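Local coordinates for protein acetone carboxylase alpha subunit (PDB 5M45) that forms the manganese-binding alpha subunit of a multi-chain enzyme and belongs to the hydantoinase B/oxoprolinase family, at residues A[446-457]-A[522-532]. Numbering follows the deposited sequence.
Sequences QYDEIHAVNSFE and SLRMVWNAKDW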
loop_
_atom_site.group_PDB
_atom_site.type_symbol
_atom_site.label_atom_id
_atom_site.label_comp_id
_atom_site.label_asym_id
_atom_site.label_seq_id
_atom_site.Cartn_x
_atom_site.Cartn_y
_atom_site.Cartn_z
ATOM N N GLN A 446 6.199 -24.796 -5.793
ATOM C CA GLN A 446 6.017 -26.100 -6.461
ATOM C C GLN A 446 4.717 -26.215 -7.284
ATOM O O GLN A 446 4.565 -27.146 -8.072
ATOM C CB GLN A 446 6.111 -27.264 -5.455
ATOM C CG GLN A 446 5.127 -27.268 -4.298
ATOM C CD GLN A 446 5.624 -26.604 -3.025
ATOM O OE1 GLN A 446 6.144 -25.477 -3.057
ATOM N NE2 GLN A 446 5.471 -27.281 -1.896
ATOM N N TYR A 447 3.765 -25.325 -7.051
ATOM C CA TYR A 447 2.506 -25.280 -7.811
ATOM C C TYR A 447 2.567 -24.233 -8.932
ATOM O O TYR A 447 1.534 -23.913 -9.515
ATOM C CB TYR A 447 1.319 -24.977 -6.852
ATOM C CG TYR A 447 1.341 -25.800 -5.557
ATOM C CD1 TYR A 447 1.157 -27.182 -5.574
ATOM C CD2 TYR A 447 1.590 -25.183 -4.315
ATOM C CE1 TYR A 447 1.189 -27.932 -4.417
ATOM C CE2 TYR A 447 1.643 -25.942 -3.134
ATOM C CZ TYR A 447 1.442 -27.316 -3.183
ATOM O OH TYR A 447 1.490 -28.075 -2.018
ATOM N N ASP A 448 3.753 -23.683 -9.213
ATOM C CA ASP A 448 3.936 -22.642 -10.251
ATOM C C ASP A 448 3.058 -21.386 -10.051
ATOM O O ASP A 448 2.494 -20.850 -10.990
ATOM C CB ASP A 448 3.756 -23.248 -11.660
ATOM C CG ASP A 448 4.773 -24.367 -11.965
ATOM O OD1 ASP A 448 5.921 -24.381 -11.476
ATOM O OD2 ASP A 448 4.411 -25.276 -12.727
ATOM N N GLU A 449 2.984 -20.925 -8.814
ATOM C CA GLU A 449 2.284 -19.696 -8.423
ATOM C C GLU A 449 3.227 -18.772 -7.653
ATOM O O GLU A 449 4.185 -19.211 -7.032
ATOM C CB GLU A 449 1.097 -20.010 -7.514
ATOM C CG GLU A 449 -0.007 -20.750 -8.256
ATOM C CD GLU A 449 -1.337 -20.838 -7.482
ATOM O OE1 GLU A 449 -2.402 -21.003 -8.195
ATOM O OE2 GLU A 449 -1.300 -20.750 -6.224
ATOM N N ILE A 450 2.920 -17.488 -7.687
ATOM C CA ILE A 450 3.580 -16.496 -6.887
ATOM C C ILE A 450 3.345 -16.842 -5.417
ATOM O O ILE A 450 2.210 -17.182 -5.022
ATOM C CB ILE A 450 3.074 -15.072 -7.236
ATOM C CG1 ILE A 450 3.530 -14.692 -8.667
ATOM C CG2 ILE A 450 3.530 -14.046 -6.203
ATOM C CD1 ILE A 450 2.937 -13.402 -9.196
ATOM N N HIS A 451 4.400 -16.727 -4.614
ATOM C CA HIS A 451 4.380 -17.208 -3.226
ATOM C C HIS A 451 5.388 -16.511 -2.308
ATOM O O HIS A 451 6.353 -15.865 -2.771
ATOM C CB HIS A 451 4.655 -18.742 -3.264
ATOM C CG HIS A 451 4.345 -19.474 -1.996
ATOM N ND1 HIS A 451 3.086 -19.500 -1.425
ATOM C CD2 HIS A 451 5.111 -20.291 -1.244
ATOM C CE1 HIS A 451 3.098 -20.284 -0.358
ATOM N NE2 HIS A 451 4.323 -20.769 -0.223
ATOM N N ALA A 452 5.141 -16.655 -1.001
ATOM C CA ALA A 452 6.102 -16.300 0.036
ATOM C C ALA A 452 6.012 -17.330 1.165
ATOM O O ALA A 452 5.002 -18.013 1.313
ATOM C CB ALA A 452 5.834 -14.897 0.576
ATOM N N VAL A 453 7.101 -17.463 1.901
ATOM C CA VAL A 453 7.173 -18.359 3.065
ATOM C C VAL A 453 7.543 -17.573 4.347
ATOM O O VAL A 453 8.171 -16.489 4.280
ATOM C CB VAL A 453 8.134 -19.550 2.856
ATOM C CG1 VAL A 453 7.713 -20.349 1.636
ATOM C CG2 VAL A 453 9.597 -19.134 2.673
ATOM N N ASN A 454 7.118 -18.125 5.481
ATOM C CA ASN A 454 7.412 -17.564 6.789
ATOM C C ASN A 454 7.229 -18.669 7.831
ATOM O O ASN A 454 6.126 -18.863 8.340
ATOM C CB ASN A 454 6.517 -16.364 7.105
ATOM C CG ASN A 454 6.996 -15.590 8.341
ATOM O OD1 ASN A 454 7.651 -14.569 8.224
ATOM N ND2 ASN A 454 6.650 -16.082 9.536
ATOM N N SER A 455 8.306 -19.398 8.134
ATOM C CA SER A 455 8.207 -20.563 9.000
ATOM C C SER A 455 7.914 -20.174 10.448
ATOM O O SER A 455 8.614 -19.279 11.029
ATOM C CB SER A 455 9.511 -21.379 8.998
ATOM O OG SER A 455 9.398 -22.455 9.901
ATOM N N PHE A 456 6.943 -20.878 11.045
ATOM C CA PHE A 456 6.631 -20.751 12.484
ATOM C C PHE A 456 7.287 -21.869 13.347
ATOM O O PHE A 456 6.821 -22.167 14.453
ATOM C CB PHE A 456 5.104 -20.617 12.718
ATOM C CG PHE A 456 4.627 -19.175 12.798
ATOM C CD1 PHE A 456 4.573 -18.380 11.666
ATOM C CD2 PHE A 456 4.204 -18.620 14.017
ATOM C CE1 PHE A 456 4.149 -17.064 11.737
ATOM C CE2 PHE A 456 3.801 -17.324 14.090
ATOM C CZ PHE A 456 3.745 -16.534 12.955
ATOM N N GLU A 457 8.429 -22.394 12.894
ATOM C CA GLU A 457 9.270 -23.248 13.742
ATOM C C GLU A 457 9.684 -22.471 15.008
ATOM O O GLU A 457 9.815 -23.103 16.038
ATOM C CB GLU A 457 10.514 -23.799 12.990
ATOM C CG GLU A 457 10.165 -24.977 12.081
ATOM C CD GLU A 457 11.358 -25.712 11.488
ATOM O OE1 GLU A 457 12.436 -25.117 11.228
ATOM O OE2 GLU A 457 11.190 -26.947 11.277
ATOM N N SER A 522 16.780 -26.891 11.930
ATOM C CA SER A 522 16.438 -27.679 10.745
ATOM C C SER A 522 17.318 -27.250 9.563
ATOM O O SER A 522 17.549 -26.055 9.376
ATOM C CB SER A 522 14.939 -27.530 10.391
ATOM O OG SER A 522 14.537 -26.185 10.096
ATOM N N LEU A 523 17.807 -28.234 8.780
ATOM C CA LEU A 523 18.533 -27.958 7.553
ATOM C C LEU A 523 17.558 -28.135 6.402
ATOM O O LEU A 523 16.964 -29.218 6.251
ATOM C CB LEU A 523 19.716 -28.934 7.358
ATOM C CG LEU A 523 20.592 -28.742 6.110
ATOM C CD1 LEU A 523 21.146 -27.354 6.050
ATOM C CD2 LEU A 523 21.738 -29.739 6.020
ATOM N N ARG A 524 17.429 -27.091 5.586
ATOM C CA ARG A 524 16.575 -27.100 4.382
ATOM C C ARG A 524 17.400 -27.114 3.087
ATOM O O ARG A 524 18.440 -26.440 2.996
ATOM C CB ARG A 524 15.663 -25.887 4.338
ATOM C CG ARG A 524 15.006 -25.502 5.673
ATOM C CD ARG A 524 14.266 -26.632 6.373
ATOM N NE ARG A 524 13.439 -26.023 7.399
ATOM C CZ ARG A 524 12.219 -25.502 7.222
ATOM N NH1 ARG A 524 11.592 -25.567 6.067
ATOM N NH2 ARG A 524 11.619 -24.891 8.244
ATOM N N MET A 525 16.898 -27.846 2.105
ATOM C CA MET A 525 17.404 -27.810 0.733
ATOM C C MET A 525 16.310 -27.240 -0.160
ATOM O O MET A 525 15.167 -27.687 -0.106
ATOM C CB MET A 525 17.809 -29.202 0.241
ATOM C CG MET A 525 18.585 -29.167 -1.081
ATOM S SD MET A 525 19.304 -30.747 -1.680
ATOM C CE MET A 525 17.804 -31.501 -2.294
ATOM N N VAL A 526 16.656 -26.268 -1.001
ATOM C CA VAL A 526 15.687 -25.691 -1.965
ATOM C C VAL A 526 15.302 -26.763 -3.004
ATOM O O VAL A 526 16.162 -27.475 -3.541
ATOM C CB VAL A 526 16.263 -24.422 -2.609
ATOM C CG1 VAL A 526 15.286 -23.809 -3.607
ATOM C CG2 VAL A 526 16.594 -23.366 -1.533
ATOM N N TRP A 527 14.002 -26.890 -3.286
ATOM C CA TRP A 527 13.499 -27.965 -4.132
ATOM C C TRP A 527 12.131 -27.633 -4.794
ATOM O O TRP A 527 11.131 -27.399 -4.093
ATOM C CB TRP A 527 13.378 -29.260 -3.304
ATOM C CG TRP A 527 12.866 -30.412 -4.112
ATOM C CD1 TRP A 527 11.602 -30.960 -4.097
ATOM C CD2 TRP A 527 13.601 -31.114 -5.104
ATOM N NE1 TRP A 527 11.525 -31.976 -5.026
ATOM C CE2 TRP A 527 12.732 -32.082 -5.666
ATOM C CE3 TRP A 527 14.900 -30.983 -5.611
ATOM C CZ2 TRP A 527 13.145 -32.959 -6.672
ATOM C CZ3 TRP A 527 15.321 -31.855 -6.607
ATOM C CH2 TRP A 527 14.426 -32.815 -7.160
ATOM N N ASN A 528 12.094 -27.710 -6.131
ATOM C CA ASN A 528 10.915 -27.367 -6.937
ATOM C C ASN A 528 10.513 -25.864 -6.809
ATOM O O ASN A 528 9.324 -25.515 -6.940
ATOM C CB ASN A 528 9.758 -28.328 -6.617
ATOM C CG ASN A 528 8.851 -28.615 -7.815
ATOM O OD1 ASN A 528 9.016 -28.080 -8.888
ATOM N ND2 ASN A 528 7.854 -29.478 -7.604
ATOM N N ALA A 529 11.487 -25.009 -6.532
ATOM C CA ALA A 529 11.317 -23.539 -6.542
ATOM C C ALA A 529 11.855 -22.946 -7.857
ATOM O O ALA A 529 12.794 -23.502 -8.465
ATOM C CB ALA A 529 12.077 -22.905 -5.364
ATOM N N LYS A 530 11.302 -21.800 -8.271
ATOM C CA LYS A 530 11.790 -21.058 -9.430
ATOM C C LYS A 530 11.841 -19.565 -9.124
ATOM O O LYS A 530 10.978 -19.030 -8.402
ATOM C CB LYS A 530 10.885 -21.283 -10.661
ATOM C CG LYS A 530 10.693 -22.762 -11.021
ATOM C CD LYS A 530 9.420 -23.304 -10.348
ATOM C CE LYS A 530 9.421 -24.844 -10.372
ATOM N NZ LYS A 530 8.242 -25.410 -9.712
ATOM N N ASP A 531 12.869 -18.893 -9.643
ATOM C CA ASP A 531 13.044 -17.456 -9.445
ATOM C C ASP A 531 12.893 -17.094 -7.946
ATOM O O ASP A 531 12.122 -16.210 -7.560
ATOM C CB ASP A 531 12.040 -16.684 -10.323
ATOM C CG ASP A 531 12.296 -16.866 -11.831
ATOM O OD1 ASP A 531 13.322 -17.416 -12.238
ATOM O OD2 ASP A 531 11.456 -16.403 -12.651
ATOM N N TRP A 532 13.648 -17.816 -7.124
ATOM C CA TRP A 532 13.469 -17.883 -5.690
ATOM C C TRP A 532 14.518 -17.004 -4.929
ATOM O O TRP A 532 15.678 -16.866 -5.387
ATOM C CB TRP A 532 13.549 -19.366 -5.244
ATOM C CG TRP A 532 13.065 -19.615 -3.828
ATOM C CD1 TRP A 532 13.812 -19.958 -2.749
ATOM C CD2 TRP A 532 11.709 -19.527 -3.369
ATOM N NE1 TRP A 532 13.021 -20.077 -1.655
ATOM C CE2 TRP A 532 11.717 -19.822 -2.006
ATOM C CE3 TRP A 532 10.491 -19.258 -3.997
ATOM C CZ2 TRP A 532 10.559 -19.819 -1.236
ATOM C CZ3 TRP A 532 9.333 -19.255 -3.235
ATOM C CH2 TRP A 532 9.382 -19.545 -1.859
HETATM O O HOH W 1 8.792 -24.385 8.120
#
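Glu-457, Val-453 and Asp-448 meet Arg-524, Trp-532 and Lys-530 in a largely buried contact where two antiparallel sheets adjoin. Strand 450-454 is the outermost strand of one; segment 522-532 leaves the other in strand 520-526 and, through a loop, turns a corner at Asp-531 into strand 532-535 of the first sheet, where strand 440-442 lies between 450-454 and 532-535. Side chains make the polar bonds, two salt-bridged ends with an apolar patch between. At the Glu-457 end, two donors of segment 522-532 reach Glu-457 OE1: Ser-522 OG donates at 2.6 Å onto its syn lone pair, whereas Arg-524 NH2 comes from above the carboxylate plane at 3.1 Å. Asn-620 ND2 adds a third bond. The carboxylate and guanidinium planes are turned 73° apart, which excludes a coplanar two-pronged pair. Ser-522 OG also accepts from Arg-524 NE, almost straight (172°) and in the guanidinium plane, which fixes the rotation of that group. Arg-502 reaches Glu-457 OE2 and Glu-495 reaches Arg-524 NH1, probably favouring the ionised forms. Ser-455 makes an ST turn, its OG accepting from the backbone N of Glu-457 at 3.1 Å; one water links this OG to Arg-524 NH2. The Ser-455 side chain lies about 13 Å from the bound manganese. In the middle, Trp-532 presents its ring edge to Val-453, with CH2 lying 4.0 Å from CG1. CH2 also approaches the edge of the His-451 ring, whose NE2 bonds to Ala-494 O. Ala-529 CB sits over one indole face, 3.6 Å above the ring plane and toward its rim. At the Asp-448 end, where Asp-448 is exposed, Lys-530 bends at chi2 (93°), bringing NZ to Asp-448 OD1 at 3.1 Å as well as to O and OD1 of Asn-528.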